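Local atomic coordinates of cytochrome C-type biogenesis protein ccmF (Thermus thermophilus, PDB entry 6ZMQ), a protein that probably works as a membrane-embedded cytochrome c heme lyase, binding heme b and taking part in cytochrome c maturation. Residues G413-L425 with L468-E482. Sequence-based numbering, arbitrary orientation.
Sequences GAGILLLMGVGPL and LFLYNAAAIYLLARE. With HEM (protoporphyrin IX containing Fe), chain B.
Y471 reaches across from helix 468-482 and turns the edge of its ring, in plane, to the backbone carbonyls of L417 and L418, a clear case of an aromatic side chain seated where a glycine makes room. With CG anti to the backbone N (chi1 153°), the phenol reaches the facing helix, where OH meets L418 O in a modelled hydrogen bond of 2.4 Å, doubtfully short. L418 swings CD2 over one face in a CH-pi contact, 4.0 Å from the ring centroid. L418 O also accepts the helical N-H of V422, so the phenol, if bonded, would be its second donor. G421 completes the seat: a CB there would collide with Y471 CZ, and A475 CB lies 3.6 Å from G421 O. Replacing Y471 by alanine is likely to open a gap beside G421, leaving L418 CD2 with no ring face to cover and L418 O without the phenol.

Branched side chains continue the interface both ways. L468 splits its methyls, CD1 on A414 and CD2 3.8 Å from L418 CG, the two leucines crossing at about a right angle. Beyond V422, L425 divides its tips, CD1 to L478 CD1 and CD2 to L479 CG, and L479 CD1 packs 3.7 Å from P424 CG beside the heme site.

On the heme side, M420 sets CB 3.6 Å from HEM C3B. The whole is near-parallel packing of two predicted transmembrane helices, axes 8.8 Å apart at closest and at 20°, backbones nearest at G421 and A475 (CA to CA 5.2 Å), behind a wall of the heme b pocket.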
# COMPACT_ATOMS: atom_id res chain seq x y z
N GLY A 413 -12.50 -11.97 7.66
CA GLY A 413 -12.45 -10.71 8.38
C GLY A 413 -13.05 -10.80 9.77
O GLY A 413 -12.52 -10.20 10.71
N ALA A 414 -14.15 -11.55 9.92
CA ALA A 414 -14.71 -11.83 11.24
C ALA A 414 -13.73 -12.59 12.13
O ALA A 414 -13.61 -12.30 13.33
CB ALA A 414 -16.02 -12.60 11.09
N GLY A 415 -12.99 -13.52 11.53
CA GLY A 415 -12.01 -14.28 12.29
C GLY A 415 -10.82 -13.48 12.77
O GLY A 415 -10.38 -13.64 13.91
N ILE A 416 -10.29 -12.58 11.92
CA ILE A 416 -9.16 -11.77 12.39
C ILE A 416 -9.63 -10.69 13.36
O ILE A 416 -8.91 -10.35 14.30
CB ILE A 416 -8.33 -11.18 11.22
CG1 ILE A 416 -9.08 -10.14 10.38
CG2 ILE A 416 -7.81 -12.29 10.35
CD1 ILE A 416 -8.27 -9.63 9.22
N LEU A 417 -10.85 -10.16 13.18
CA LEU A 417 -11.37 -9.19 14.14
C LEU A 417 -11.70 -9.82 15.48
O LEU A 417 -11.67 -9.14 16.50
CB LEU A 417 -12.62 -8.49 13.58
CG LEU A 417 -12.45 -7.33 12.61
CD1 LEU A 417 -13.83 -6.85 12.19
CD2 LEU A 417 -11.58 -6.18 13.12
N LEU A 418 -11.97 -11.13 15.50
CA LEU A 418 -12.16 -11.85 16.75
C LEU A 418 -10.82 -12.16 17.41
O LEU A 418 -10.65 -11.98 18.63
CB LEU A 418 -12.96 -13.13 16.48
CG LEU A 418 -14.46 -13.16 16.81
CD1 LEU A 418 -15.10 -14.43 16.27
CD2 LEU A 418 -14.70 -13.07 18.30
N LEU A 419 -9.85 -12.63 16.61
CA LEU A 419 -8.57 -13.08 17.14
C LEU A 419 -7.74 -11.91 17.66
O LEU A 419 -6.98 -12.07 18.63
CB LEU A 419 -7.82 -13.84 16.06
CG LEU A 419 -8.17 -15.33 16.04
CD1 LEU A 419 -8.01 -15.93 14.65
CD2 LEU A 419 -7.30 -16.06 17.03
N MET A 420 -7.85 -10.75 17.01
CA MET A 420 -7.20 -9.51 17.44
C MET A 420 -7.62 -9.08 18.83
O MET A 420 -6.81 -8.60 19.63
CB MET A 420 -7.48 -8.44 16.40
CG MET A 420 -7.16 -7.03 16.77
SD MET A 420 -7.74 -5.88 15.51
CE MET A 420 -7.84 -6.89 14.04
N GLY A 421 -8.90 -9.24 19.13
CA GLY A 421 -9.36 -9.01 20.48
C GLY A 421 -8.91 -10.07 21.46
O GLY A 421 -8.46 -9.76 22.57
N VAL A 422 -9.03 -11.35 21.09
CA VAL A 422 -8.81 -12.40 22.09
C VAL A 422 -7.32 -12.66 22.36
O VAL A 422 -6.95 -13.13 23.44
CB VAL A 422 -9.59 -13.69 21.71
CG1 VAL A 422 -8.90 -14.47 20.60
CG2 VAL A 422 -9.85 -14.57 22.94
N GLY A 423 -6.43 -12.33 21.41
CA GLY A 423 -5.04 -12.74 21.44
C GLY A 423 -4.14 -12.13 22.50
O GLY A 423 -3.52 -12.84 23.29
N PRO A 424 -4.02 -10.79 22.51
CA PRO A 424 -3.20 -10.12 23.54
C PRO A 424 -3.69 -10.23 24.99
O PRO A 424 -2.96 -9.87 25.91
CB PRO A 424 -3.20 -8.66 23.08
CG PRO A 424 -4.25 -8.61 21.96
CD PRO A 424 -4.10 -9.92 21.33
N LEU A 425 -4.90 -10.75 25.21
CA LEU A 425 -5.41 -11.02 26.55
C LEU A 425 -5.09 -12.43 27.02
O LEU A 425 -5.58 -12.85 28.08
CB LEU A 425 -6.93 -10.80 26.60
CG LEU A 425 -7.46 -9.39 26.79
CD1 LEU A 425 -8.95 -9.44 27.10
CD2 LEU A 425 -6.73 -8.71 27.94
N LEU A 468 -19.01 -7.42 16.88
CA LEU A 468 -17.56 -7.60 16.77
C LEU A 468 -16.80 -6.34 17.17
O LEU A 468 -15.78 -6.42 17.86
CB LEU A 468 -17.19 -7.99 15.34
CG LEU A 468 -17.41 -9.44 14.93
CD1 LEU A 468 -16.78 -9.66 13.57
CD2 LEU A 468 -16.85 -10.38 15.97
N PHE A 469 -17.30 -5.17 16.74
CA PHE A 469 -16.67 -3.91 17.13
C PHE A 469 -16.82 -3.63 18.63
O PHE A 469 -15.90 -3.09 19.25
CB PHE A 469 -17.26 -2.76 16.33
CG PHE A 469 -16.81 -1.40 16.79
CD1 PHE A 469 -15.50 -0.98 16.52
CD2 PHE A 469 -17.67 -0.55 17.48
CE1 PHE A 469 -15.05 0.26 16.93
CE2 PHE A 469 -17.25 0.71 17.91
CZ PHE A 469 -15.93 1.12 17.63
N LEU A 470 -17.99 -3.96 19.21
CA LEU A 470 -18.19 -3.74 20.64
C LEU A 470 -17.33 -4.68 21.47
O LEU A 470 -16.74 -4.27 22.48
CB LEU A 470 -19.67 -3.91 20.99
CG LEU A 470 -20.45 -2.59 20.90
CD1 LEU A 470 -21.92 -2.81 20.60
CD2 LEU A 470 -20.29 -1.81 22.20
N TYR A 471 -17.21 -5.94 21.02
CA TYR A 471 -16.27 -6.90 21.58
C TYR A 471 -14.83 -6.41 21.47
O TYR A 471 -14.02 -6.59 22.39
CB TYR A 471 -16.45 -8.23 20.83
CG TYR A 471 -15.24 -9.11 20.77
CD1 TYR A 471 -14.85 -9.85 21.88
CD2 TYR A 471 -14.46 -9.20 19.61
CE1 TYR A 471 -13.73 -10.65 21.84
CE2 TYR A 471 -13.34 -9.98 19.57
CZ TYR A 471 -12.98 -10.72 20.69
OH TYR A 471 -11.87 -11.52 20.65
N ASN A 472 -14.49 -5.76 20.34
CA ASN A 472 -13.13 -5.29 20.11
C ASN A 472 -12.78 -4.10 21.00
O ASN A 472 -11.68 -4.06 21.57
CB ASN A 472 -12.94 -4.92 18.64
CG ASN A 472 -12.35 -6.06 17.82
OD1 ASN A 472 -11.48 -6.78 18.27
ND2 ASN A 472 -12.82 -6.20 16.58
N ALA A 473 -13.69 -3.14 21.13
CA ALA A 473 -13.48 -2.01 22.05
C ALA A 473 -13.43 -2.48 23.50
O ALA A 473 -12.69 -1.90 24.32
CB ALA A 473 -14.57 -0.96 21.86
N ALA A 474 -14.20 -3.53 23.83
CA ALA A 474 -14.11 -4.17 25.13
C ALA A 474 -12.72 -4.76 25.38
O ALA A 474 -12.16 -4.62 26.47
CB ALA A 474 -15.18 -5.26 25.26
N ALA A 475 -12.14 -5.41 24.36
CA ALA A 475 -10.79 -5.97 24.49
C ALA A 475 -9.72 -4.90 24.60
O ALA A 475 -8.72 -5.10 25.32
CB ALA A 475 -10.48 -6.88 23.31
N ILE A 476 -9.89 -3.78 23.90
CA ILE A 476 -8.96 -2.65 24.02
C ILE A 476 -8.99 -2.09 25.43
O ILE A 476 -7.94 -1.85 26.04
CB ILE A 476 -9.27 -1.57 22.96
CG1 ILE A 476 -9.09 -2.13 21.55
CG2 ILE A 476 -8.46 -0.29 23.19
CD1 ILE A 476 -7.68 -2.24 21.11
N TYR A 477 -10.20 -1.95 26.00
CA TYR A 477 -10.32 -1.50 27.39
C TYR A 477 -9.75 -2.51 28.39
O TYR A 477 -9.12 -2.11 29.37
CB TYR A 477 -11.77 -1.18 27.76
CG TYR A 477 -11.87 -0.79 29.23
CD1 TYR A 477 -11.17 0.31 29.73
CD2 TYR A 477 -12.58 -1.58 30.14
CE1 TYR A 477 -11.22 0.65 31.07
CE2 TYR A 477 -12.63 -1.25 31.49
CZ TYR A 477 -11.95 -0.13 31.95
OH TYR A 477 -12.01 0.20 33.28
N LEU A 478 -9.96 -3.82 28.16
CA LEU A 478 -9.45 -4.82 29.10
C LEU A 478 -7.93 -4.88 29.09
O LEU A 478 -7.30 -5.02 30.14
CB LEU A 478 -10.04 -6.20 28.79
CG LEU A 478 -11.50 -6.43 29.16
CD1 LEU A 478 -11.89 -7.88 28.94
CD2 LEU A 478 -11.79 -5.97 30.57
N LEU A 479 -7.34 -4.70 27.90
CA LEU A 479 -5.90 -4.61 27.76
C LEU A 479 -5.34 -3.37 28.45
O LEU A 479 -4.35 -3.46 29.18
CB LEU A 479 -5.56 -4.61 26.28
CG LEU A 479 -5.39 -6.02 25.71
CD1 LEU A 479 -5.45 -5.95 24.23
CD2 LEU A 479 -4.07 -6.62 26.18
N ALA A 480 -6.01 -2.22 28.28
CA ALA A 480 -5.55 -0.99 28.91
C ALA A 480 -5.71 -1.03 30.43
O ALA A 480 -4.84 -0.54 31.16
CB ALA A 480 -6.30 0.21 28.34
N ARG A 481 -6.81 -1.62 30.92
CA ARG A 481 -7.04 -1.72 32.36
C ARG A 481 -6.04 -2.66 33.02
O ARG A 481 -5.46 -2.34 34.07
CB ARG A 481 -8.48 -2.18 32.66
CG ARG A 481 -8.79 -2.07 34.16
CD ARG A 481 -9.49 -3.26 34.82
NE ARG A 481 -10.71 -3.71 34.17
CZ ARG A 481 -11.31 -4.85 34.45
NH1 ARG A 481 -10.80 -5.66 35.37
NH2 ARG A 481 -12.43 -5.19 33.82
N GLU A 482 -5.80 -3.83 32.41
CA GLU A 482 -4.80 -4.74 32.95
C GLU A 482 -3.37 -4.27 32.69
O GLU A 482 -2.44 -4.83 33.27
CB GLU A 482 -5.03 -6.16 32.43
CG GLU A 482 -4.47 -6.47 31.06
CD GLU A 482 -4.14 -7.94 30.90
OE1 GLU A 482 -4.84 -8.77 31.52
OE2 GLU A 482 -3.18 -8.26 30.16
CHA HEM B . 1.00 -5.30 17.30
CHB HEM B . -2.06 -9.07 17.94
CHC HEM B . -4.20 -8.04 13.64
CHD HEM B . -1.43 -4.04 13.33
C1A HEM B . 0.34 -6.41 17.80
C2A HEM B . 0.71 -7.06 19.01
C3A HEM B . -0.14 -8.11 19.19
C4A HEM B . -1.04 -8.14 18.11
CMA HEM B . -0.13 -9.09 20.33
CAA HEM B . 1.84 -6.66 19.94
CBA HEM B . 1.45 -5.48 20.85
CGA HEM B . 0.31 -5.85 21.77
O1A HEM B . -0.77 -5.22 21.70
O2A HEM B . 0.46 -6.77 22.60
C1B HEM B . -2.88 -9.10 16.79
C2B HEM B . -3.77 -10.15 16.50
C3B HEM B . -4.37 -9.88 15.30
C4B HEM B . -3.80 -8.62 14.83
CMB HEM B . -4.03 -11.36 17.35
CAB HEM B . -5.37 -10.68 14.59
CBB HEM B . -4.81 -11.56 13.52
C1C HEM B . -3.69 -6.82 13.23
C2C HEM B . -4.21 -6.03 12.21
C3C HEM B . -3.41 -4.91 12.15
C4C HEM B . -2.40 -5.01 13.14
CMC HEM B . -5.39 -6.31 11.31
CAC HEM B . -3.58 -3.82 11.20
CBC HEM B . -4.28 -2.59 11.63
C1D HEM B . -0.47 -4.05 14.36
C2D HEM B . 0.64 -3.09 14.49
C3D HEM B . 1.33 -3.43 15.61
C4D HEM B . 0.62 -4.61 16.15
CMD HEM B . 0.94 -1.94 13.57
CAD HEM B . 2.56 -2.74 16.17
CBD HEM B . 3.79 -3.60 15.86
CGD HEM B . 5.11 -2.97 16.25
O1D HEM B . 5.74 -3.35 17.26
O2D HEM B . 5.59 -2.07 15.54
NA HEM B . -0.73 -7.11 17.27
NB HEM B . -2.92 -8.22 15.76
NC HEM B . -2.62 -6.18 13.81
ND HEM B . -0.42 -4.90 15.36
FE HEM B . -1.75 -6.50 15.63